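Long-range contacts in ArtJ (Geobacillus stearothermophilus, PDB 2PVU), which binds the basic amino acids arginine, lysine and histidine and probably delivers them to its cognate ATP-binding cassette transporter, Art(MP)2: residues V44-D49 and M103-I108; A73-A78 and A238-A243; D122-A127 and Y226-P231. One frame throughout, in Å; residues are numbered along the deposited sequence.

Contact 1 (V44-D49 and M103-I108). With LYS (lysine), chain E.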
loop_
_atom_site.group_PDB
_atom_site.type_symbol
_atom_site.label_atom_id
_atom_site.label_comp_id
_atom_site.label_asym_id
_atom_site.label_seq_id
_atom_site.Cartn_x
_atom_site.Cartn_y
_atom_site.Cartn_z
ATOM N N VAL A 44 -14.717 8.633 -13.354
ATOM C CA VAL A 44 -13.471 8.907 -12.669
ATOM C C VAL A 44 -12.476 7.779 -12.983
ATOM O O VAL A 44 -12.815 6.593 -12.896
ATOM C CB VAL A 44 -13.671 8.974 -11.126
ATOM C CG1 VAL A 44 -12.324 9.235 -10.442
ATOM C CG2 VAL A 44 -14.687 10.061 -10.805
ATOM N N VAL A 45 -11.252 8.156 -13.342
ATOM C CA VAL A 45 -10.234 7.175 -13.669
ATOM C C VAL A 45 -9.397 6.969 -12.427
ATOM O O VAL A 45 -8.658 7.890 -11.995
ATOM C CB VAL A 45 -9.339 7.636 -14.847
ATOM C CG1 VAL A 45 -8.258 6.601 -15.157
ATOM C CG2 VAL A 45 -10.217 7.900 -16.081
ATOM N N VAL A 46 -9.447 5.748 -11.886
ATOM C CA VAL A 46 -8.726 5.463 -10.643
ATOM C C VAL A 46 -7.583 4.487 -10.951
ATOM O O VAL A 46 -7.828 3.441 -11.522
ATOM C CB VAL A 46 -9.651 4.824 -9.544
ATOM C CG1 VAL A 46 -8.871 4.715 -8.203
ATOM C CG2 VAL A 46 -10.940 5.611 -9.349
ATOM N N GLY A 47 -6.344 4.862 -10.634
ATOM C CA GLY A 47 -5.196 3.960 -10.847
ATOM C C GLY A 47 -4.754 3.207 -9.613
ATOM O O GLY A 47 -4.961 3.652 -8.474
ATOM N N THR A 48 -4.078 2.079 -9.841
ATOM C CA THR A 48 -3.555 1.237 -8.763
ATOM C C THR A 48 -2.407 0.384 -9.299
ATOM O O THR A 48 -2.212 0.264 -10.526
ATOM C CB THR A 48 -4.665 0.334 -8.156
ATOM O OG1 THR A 48 -4.240 -0.211 -6.887
ATOM C CG2 THR A 48 -5.080 -0.828 -9.119
ATOM N N ASP A 49 -1.636 -0.173 -8.357
ATOM C CA ASP A 49 -0.533 -1.121 -8.660
ATOM C C ASP A 49 -1.030 -2.450 -8.161
ATOM O O ASP A 49 -0.823 -2.755 -6.974
ATOM C CB ASP A 49 0.744 -0.674 -7.912
ATOM C CG ASP A 49 1.825 -1.753 -7.866
ATOM O OD1 ASP A 49 1.911 -2.507 -8.879
ATOM O OD2 ASP A 49 2.553 -1.842 -6.844
ATOM N N MET A 103 -7.377 9.841 -9.661
ATOM C CA MET A 103 -7.413 9.337 -8.284
ATOM C C MET A 103 -6.599 8.066 -8.234
ATOM O O MET A 103 -6.483 7.356 -9.257
ATOM C CB MET A 103 -8.883 8.974 -7.946
ATOM C CG MET A 103 -9.104 8.579 -6.504
ATOM S SD MET A 103 -10.872 8.313 -6.265
ATOM C CE MET A 103 -10.793 7.712 -4.585
ATOM N N GLY A 104 -6.042 7.774 -7.061
ATOM C CA GLY A 104 -5.360 6.504 -6.872
ATOM C C GLY A 104 -5.743 5.869 -5.555
ATOM O O GLY A 104 -6.050 6.564 -4.578
ATOM N N ILE A 105 -5.705 4.545 -5.512
ATOM C CA ILE A 105 -5.787 3.806 -4.235
ATOM C C ILE A 105 -4.869 2.606 -4.427
ATOM O O ILE A 105 -4.963 1.915 -5.442
ATOM C CB ILE A 105 -7.264 3.405 -3.790
ATOM C CG1 ILE A 105 -7.289 2.946 -2.307
ATOM C CG2 ILE A 105 -7.880 2.391 -4.713
ATOM C CD1 ILE A 105 -8.639 2.529 -1.796
ATOM N N SER A 106 -3.900 2.438 -3.522
ATOM C CA SER A 106 -2.827 1.454 -3.795
ATOM C C SER A 106 -1.932 1.265 -2.551
ATOM O O SER A 106 -0.692 1.201 -2.704
ATOM C CB SER A 106 -1.992 1.933 -5.007
ATOM O OG SER A 106 -1.220 0.908 -5.642
ATOM N N GLY A 107 -2.540 1.209 -1.356
ATOM C CA GLY A 107 -1.775 0.986 -0.098
ATOM C C GLY A 107 -0.785 2.140 0.056
ATOM O O GLY A 107 0.324 1.945 0.505
ATOM N N ILE A 108 -1.213 3.342 -0.293
ATOM C CA ILE A 108 -0.301 4.543 -0.314
ATOM C C ILE A 108 -0.224 5.289 0.989
ATOM O O ILE A 108 -1.214 5.893 1.419
ATOM C CB ILE A 108 -0.735 5.579 -1.394
ATOM C CG1 ILE A 108 -0.907 4.857 -2.740
ATOM C CG2 ILE A 108 0.367 6.741 -1.477
ATOM C CD1 ILE A 108 -1.768 5.684 -3.795
HETATM N N LYS E . 2.717 2.089 1.857
HETATM C CA LYS E . 4.057 2.143 1.184
HETATM C C LYS E . 4.182 3.460 0.406
HETATM O O LYS E . 5.244 3.775 -0.110
HETATM C CB LYS E . 4.213 0.973 0.219
HETATM C CG LYS E . 3.110 0.968 -0.867
HETATM C CD LYS E . 3.529 0.130 -2.093
HETATM C CE LYS E . 2.290 -0.288 -2.871
HETATM N NZ LYS E . 2.678 -0.964 -4.221
HETATM O OXT LYS E . 3.201 4.223 0.266
HETATM O O HOH W 1 -0.094 -1.374 -4.650
#

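Contact 2 (A73-A78 and A238-A243)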
loop_
_atom_site.group_PDB
_atom_site.type_symbol
_atom_site.label_atom_id
_atom_site.label_comp_id
_atom_site.label_asym_id
_atom_site.label_seq_id
_atom_site.Cartn_x
_atom_site.Cartn_y
_atom_site.Cartn_z
ATOM N N ALA A 73 -17.235 0.864 -2.272
ATOM C CA ALA A 73 -18.122 1.456 -1.242
ATOM C C ALA A 73 -18.033 2.979 -1.227
ATOM O O ALA A 73 -19.050 3.706 -1.172
ATOM C CB ALA A 73 -17.727 0.929 0.110
ATOM N N VAL A 74 -16.804 3.469 -1.231
ATOM C CA VAL A 74 -16.592 4.902 -1.175
ATOM C C VAL A 74 -17.188 5.626 -2.408
ATOM O O VAL A 74 -17.955 6.575 -2.255
ATOM C CB VAL A 74 -15.088 5.197 -0.958
ATOM C CG1 VAL A 74 -14.772 6.615 -1.260
ATOM C CG2 VAL A 74 -14.689 4.838 0.521
ATOM N N MET A 75 -16.820 5.205 -3.620
ATOM C CA MET A 75 -17.339 5.849 -4.822
ATOM C C MET A 75 -18.856 5.723 -4.979
ATOM O O MET A 75 -19.506 6.637 -5.486
ATOM C CB MET A 75 -16.629 5.307 -6.060
ATOM C CG MET A 75 -15.079 5.525 -6.010
ATOM S SD MET A 75 -14.478 7.227 -5.810
ATOM C CE MET A 75 -14.367 7.644 -7.550
ATOM N N LYS A 76 -19.433 4.627 -4.510
ATOM C CA LYS A 76 -20.888 4.496 -4.512
ATOM C C LYS A 76 -21.551 5.487 -3.546
ATOM O O LYS A 76 -22.550 6.135 -3.905
ATOM C CB LYS A 76 -21.319 3.042 -4.263
ATOM C CG LYS A 76 -21.119 2.168 -5.510
ATOM C CD LYS A 76 -21.415 0.694 -5.314
ATOM C CE LYS A 76 -21.414 -0.026 -6.672
ATOM N NZ LYS A 76 -21.293 -1.511 -6.547
ATOM N N ALA A 77 -20.976 5.628 -2.352
ATOM C CA ALA A 77 -21.470 6.588 -1.354
ATOM C C ALA A 77 -21.314 8.019 -1.882
ATOM O O ALA A 77 -22.133 8.900 -1.583
ATOM C CB ALA A 77 -20.743 6.400 -0.010
ATOM N N ALA A 78 -20.285 8.233 -2.703
ATOM C CA ALA A 78 -19.978 9.550 -3.253
ATOM C C ALA A 78 -20.799 9.904 -4.507
ATOM O O ALA A 78 -20.756 11.053 -4.963
ATOM C CB ALA A 78 -18.482 9.646 -3.560
ATOM N N ALA A 238 -13.065 16.204 -1.503
ATOM C CA ALA A 238 -14.110 16.496 -0.520
ATOM C C ALA A 238 -15.202 15.400 -0.524
ATOM O O ALA A 238 -15.630 14.943 0.536
ATOM C CB ALA A 238 -14.718 17.940 -0.735
ATOM N N LYS A 239 -15.655 15.011 -1.714
ATOM C CA LYS A 239 -16.659 13.957 -1.898
ATOM C C LYS A 239 -16.172 12.613 -1.379
ATOM O O LYS A 239 -16.921 11.876 -0.726
ATOM C CB LYS A 239 -17.053 13.837 -3.378
ATOM C CG LYS A 239 -18.097 14.872 -3.771
ATOM C CD LYS A 239 -18.558 14.681 -5.230
ATOM C CE LYS A 239 -19.625 15.670 -5.562
ATOM N NZ LYS A 239 -20.211 15.483 -6.954
ATOM N N VAL A 240 -14.909 12.299 -1.650
ATOM C CA VAL A 240 -14.327 11.047 -1.190
ATOM C C VAL A 240 -14.207 11.086 0.354
ATOM O O VAL A 240 -14.540 10.102 1.002
ATOM C CB VAL A 240 -12.979 10.724 -1.901
ATOM C CG1 VAL A 240 -12.221 9.564 -1.191
ATOM C CG2 VAL A 240 -13.222 10.338 -3.383
ATOM N N ASP A 241 -13.746 12.202 0.936
ATOM C CA ASP A 241 -13.681 12.310 2.418
ATOM C C ASP A 241 -15.041 12.115 3.090
ATOM O O ASP A 241 -15.160 11.415 4.098
ATOM C CB ASP A 241 -13.048 13.659 2.854
ATOM C CG ASP A 241 -11.555 13.673 2.685
ATOM O OD1 ASP A 241 -10.993 12.566 2.549
ATOM O OD2 ASP A 241 -10.933 14.782 2.723
ATOM N N GLU A 242 -16.087 12.723 2.525
ATOM C CA GLU A 242 -17.422 12.576 3.102
ATOM C C GLU A 242 -17.904 11.121 2.924
ATOM O O GLU A 242 -18.509 10.550 3.847
ATOM C CB GLU A 242 -18.408 13.581 2.469
ATOM C CG GLU A 242 -19.877 13.405 2.885
ATOM C CD GLU A 242 -20.127 13.692 4.364
ATOM O OE1 GLU A 242 -19.240 14.261 5.052
ATOM O OE2 GLU A 242 -21.251 13.364 4.840
ATOM N N ALA A 243 -17.633 10.531 1.759
ATOM C CA ALA A 243 -18.077 9.156 1.480
ATOM C C ALA A 243 -17.375 8.164 2.408
ATOM O O ALA A 243 -17.986 7.182 2.890
ATOM C CB ALA A 243 -17.780 8.798 0.054
#

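Contact 3 (D122-A127 and Y226-P231). With SO4 (sulfate ion), chain C.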
loop_
_atom_site.group_PDB
_atom_site.type_symbol
_atom_site.label_atom_id
_atom_site.label_comp_id
_atom_site.label_asym_id
_atom_site.label_seq_id
_atom_site.Cartn_x
_atom_site.Cartn_y
_atom_site.Cartn_z
ATOM N N ASP A 122 -8.628 11.722 3.915
ATOM C CA ASP A 122 -8.442 11.323 5.312
ATOM C C ASP A 122 -7.919 9.880 5.370
ATOM O O ASP A 122 -8.177 9.089 4.459
ATOM C CB ASP A 122 -9.758 11.426 6.087
ATOM C CG ASP A 122 -10.288 12.838 6.129
ATOM O OD1 ASP A 122 -9.487 13.772 6.359
ATOM O OD2 ASP A 122 -11.512 13.018 5.965
ATOM N N PRO A 123 -7.201 9.529 6.437
ATOM C CA PRO A 123 -6.629 8.158 6.434
ATOM C C PRO A 123 -7.676 7.076 6.489
ATOM O O PRO A 123 -8.735 7.257 7.091
ATOM C CB PRO A 123 -5.779 8.108 7.700
ATOM C CG PRO A 123 -5.978 9.360 8.442
ATOM C CD PRO A 123 -6.813 10.321 7.625
ATOM N N TYR A 124 -7.393 5.946 5.872
ATOM C CA TYR A 124 -8.330 4.826 5.947
ATOM C C TYR A 124 -7.703 3.547 6.468
ATOM O O TYR A 124 -8.362 2.508 6.499
ATOM C CB TYR A 124 -8.995 4.582 4.559
ATOM C CG TYR A 124 -8.060 3.980 3.488
ATOM C CD1 TYR A 124 -7.752 2.612 3.469
ATOM C CD2 TYR A 124 -7.485 4.797 2.517
ATOM C CE1 TYR A 124 -6.870 2.043 2.481
ATOM C CE2 TYR A 124 -6.590 4.262 1.537
ATOM C CZ TYR A 124 -6.299 2.915 1.513
ATOM O OH TYR A 124 -5.447 2.416 0.542
ATOM N N PHE A 125 -6.430 3.564 6.841
ATOM C CA PHE A 125 -5.763 2.316 7.332
ATOM C C PHE A 125 -4.513 2.749 8.069
ATOM O O PHE A 125 -3.944 3.780 7.731
ATOM C CB PHE A 125 -5.351 1.457 6.112
ATOM C CG PHE A 125 -5.304 -0.016 6.405
ATOM C CD1 PHE A 125 -6.473 -0.774 6.332
ATOM C CD2 PHE A 125 -4.107 -0.635 6.759
ATOM C CE1 PHE A 125 -6.438 -2.174 6.614
ATOM C CE2 PHE A 125 -4.059 -2.030 7.030
ATOM C CZ PHE A 125 -5.250 -2.784 6.958
ATOM N N GLU A 126 -4.085 1.971 9.074
ATOM C CA GLU A 126 -2.790 2.238 9.715
ATOM C C GLU A 126 -1.899 1.029 9.519
ATOM O O GLU A 126 -2.356 -0.140 9.602
ATOM C CB GLU A 126 -2.896 2.587 11.211
ATOM C CG GLU A 126 -1.540 3.097 11.796
ATOM C CD GLU A 126 -1.558 3.374 13.313
ATOM O OE1 GLU A 126 -2.591 3.149 13.958
ATOM O OE2 GLU A 126 -0.521 3.836 13.849
ATOM N N ALA A 127 -0.637 1.309 9.241
ATOM C CA ALA A 127 0.329 0.261 8.891
ATOM C C ALA A 127 1.727 0.604 9.412
ATOM O O ALA A 127 1.944 1.677 9.963
ATOM C CB ALA A 127 0.360 0.118 7.338
ATOM N N TYR A 226 -2.596 5.001 5.468
ATOM C CA TYR A 226 -2.848 5.029 4.028
ATOM C C TYR A 226 -3.938 6.056 3.712
ATOM O O TYR A 226 -4.845 6.256 4.538
ATOM C CB TYR A 226 -3.383 3.690 3.526
ATOM C CG TYR A 226 -2.446 2.547 3.671
ATOM C CD1 TYR A 226 -1.066 2.744 3.883
ATOM C CD2 TYR A 226 -2.929 1.261 3.517
ATOM C CE1 TYR A 226 -0.203 1.632 4.003
ATOM C CE2 TYR A 226 -2.081 0.152 3.587
ATOM C CZ TYR A 226 -0.759 0.335 3.868
ATOM O OH TYR A 226 0.014 -0.810 3.949
ATOM N N GLY A 227 -3.793 6.732 2.572
ATOM C CA GLY A 227 -4.841 7.642 2.054
ATOM C C GLY A 227 -5.078 7.320 0.579
ATOM O O GLY A 227 -4.201 6.780 -0.108
ATOM N N MET A 228 -6.297 7.617 0.099
ATOM C CA MET A 228 -6.537 7.677 -1.348
ATOM C C MET A 228 -5.798 8.934 -1.801
ATOM O O MET A 228 -5.587 9.826 -1.002
ATOM C CB MET A 228 -8.044 7.733 -1.603
ATOM C CG MET A 228 -8.658 6.318 -1.474
ATOM S SD MET A 228 -10.427 6.380 -1.300
ATOM C CE MET A 228 -10.650 6.697 0.438
ATOM N N ILE A 229 -5.345 8.981 -3.048
ATOM C CA ILE A 229 -4.485 10.083 -3.509
ATOM C C ILE A 229 -5.077 10.745 -4.757
ATOM O O ILE A 229 -5.817 10.117 -5.510
ATOM C CB ILE A 229 -3.072 9.550 -3.788
ATOM C CG1 ILE A 229 -2.076 10.690 -4.042
ATOM C CG2 ILE A 229 -3.087 8.605 -5.023
ATOM C CD1 ILE A 229 -0.641 10.216 -4.129
ATOM N N PHE A 230 -4.794 12.036 -4.935
ATOM C CA PHE A 230 -5.426 12.847 -5.993
ATOM C C PHE A 230 -4.389 13.784 -6.539
ATOM O O PHE A 230 -3.469 14.167 -5.811
ATOM C CB PHE A 230 -6.554 13.733 -5.410
ATOM C CG PHE A 230 -7.635 12.955 -4.692
ATOM C CD1 PHE A 230 -8.672 12.352 -5.409
ATOM C CD2 PHE A 230 -7.577 12.799 -3.333
ATOM C CE1 PHE A 230 -9.695 11.593 -4.743
ATOM C CE2 PHE A 230 -8.576 12.049 -2.645
ATOM C CZ PHE A 230 -9.609 11.438 -3.347
ATOM N N PRO A 231 -4.578 14.224 -7.802
ATOM C CA PRO A 231 -3.769 15.346 -8.236
ATOM C C PRO A 231 -4.061 16.527 -7.316
ATOM O O PRO A 231 -5.164 16.664 -6.767
ATOM C CB PRO A 231 -4.297 15.665 -9.638
ATOM C CG PRO A 231 -4.945 14.330 -10.138
ATOM C CD PRO A 231 -5.512 13.733 -8.838
HETATM S S SO4 C . -6.856 -0.651 11.273
HETATM O O1 SO4 C . -7.325 -1.663 10.339
HETATM O O2 SO4 C . -5.382 -0.572 10.986
HETATM O O3 SO4 C . -7.190 -1.154 12.634
HETATM O O4 SO4 C . -7.562 0.627 10.971
HETATM O O HOH W 2 -4.069 4.063 -1.106
#

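Contact 1 (V44-D49 and M103-I108)
Asp49 and Ser106 meet where two neighbouring strands of the 2-1-3 parallel sheet of a type II periplasmic binding protein fold reach the lysine pocket at their C-terminal ends. Asp49 OD2 lies 2.8 Å from NZ of the bound lysine and is also held by Gln153. Ser106 OG accepts the backbone N-H of Asp49 at 3.0 Å, having been carried to the strand 44-48 side by a first torsion that sets it opposite its own N (chi1 -161°). The same hydroxyl lies 2.7 Å from a water that accepts a hydrogen bond from the ligand NZ and also bonds to Asp49 O, so the serine hydroxyl touches both the aspartate backbone and the water on the ammonium group. At the other end of the ligand, the amino N donates to Gly107 O.

One residue back, Thr48 OG1 donates to Ile105 O at 2.7 Å, lying in the plane of that carbonyl and tying Thr48 to the backbone of Ile105. Behind this, Gly47 grips both sides of Gly104 in the regular parallel pattern, its N donating to Met103 O and its O accepting from Ile105 N. Further from the pocket, Val46 and Met103 run side by side against helix 66-78, with Val46 CG2 4.1 Å from Met103 SD.

Contact 2 (A73-A78 and A238-A243)
Val74 opens the contact from helix 66-78 by meeting two residues of helix 237-249 with one methyl. Its CG1, which chi1 (165°) places opposite the backbone N, lies 3.9 Å from Val240 CG1 and equally far from Ala243 CB, and the two valine side chains cross at about a right angle. Its backbone takes part as well. Ala243 CB comes to 3.2 Å from Val74 O, a tight approach to a carbonyl that already accepts the helical bond from Ala78 N.

Met75 starts out from the far side of its helix, but bends at both chi2 and chi3 bring the sulfur back, so that SD rests 4.1 Å from Val240 CG2. Val240 is thus flanked by Val74 on one methyl and Met75 on the other. In the two-lobed solute-binding protein fold, this joins a helix of the first lobe to one that follows the chain's return to that lobe. The short axes approach to 8.3 Å and cross at 108°, a close spacing that suits the small alanines at the crossing.

Ala77 and Ala78 complete the run, each with CB 3.8 Å from Ala243 CB, so that this one methyl packs against both alanines and the Val74 carbonyl. Ala77 sits toward solvent and also touches Val247. Beyond it, Ala78 CB approaches the backbone one turn before Ala243, at Lys239 O, 3.9 Å away, while the extended Lys239 chain runs out along the exposed margin.

Contact 3 (D122-A127 and Y226-P231)
Tyr226 packs between Tyr124, Phe125 and Ala127 where the two antiparallel strands that run between the lobes of the type II binding-protein fold come together. Two backbone hydrogen bonds join the segments: Tyr124 N donates to Tyr226 O at 2.9 Å with an N-H...O angle of 162°, and Tyr226 N donates to Phe125 O.

The tight part lies around Tyr124 and the stem of Tyr226. With chi1 at 71°, CG of Tyr124 stands between its backbone N and carbonyl carbon, turning the ring across the other strand. Tyr226 CB sits over one face in a CH-pi contact, 3.9 Å from the ring centroid, while the peptide joining Gly227 to Met228 meets the ring's edge, Tyr124 CE2 being 3.5 Å from Gly227 C. At the ring's end, a water donates to both Tyr124 OH and Gly227 O, and the hydroxyl is also bonded to Asp67. Tyr226 belongs to the lysine pocket; its OH, 3.5 Å from Ala127 CB, bonds to Asp196, which itself binds the ligand.

Toward Phe125 the fit relaxes. Its CB still presses on Tyr226 CD2 at 3.6 Å, but the two rings, with planes only 13° apart, are slid so far that they barely overlap. Phe55 meets both rings edge-to-face. Past Phe125 the segment reaches the partly exposed Glu126 and a sulfate, probably from the crystallisation liquor, whose O1 lies over one face of the Phe125 ring and whose O2 takes a weak, 3.4 Å bond from Glu126 N.

From the N terminus, strand 44-48 is followed by helix 66-78, and the chain then returns to 103-108, where contact 1 closes its loop. Contact 2 opens inside that loop and ends only at helix 237-249, so the two cross; Met75 and Val240 both pack on Met103. Contact 3 opens after contact 1 has closed and lies nested within contact 2, its loop spanning the second lobe. Strand 224-231 then joins all three: Ile229 O probably accepts from Gly104 N, Gly227 N probably donates to Ile108 O, and Met228 and Phe230 pack on Val240. Asp241 OD1 bonds to Asp122 N, linking helix 237-249 to the start of contact 3.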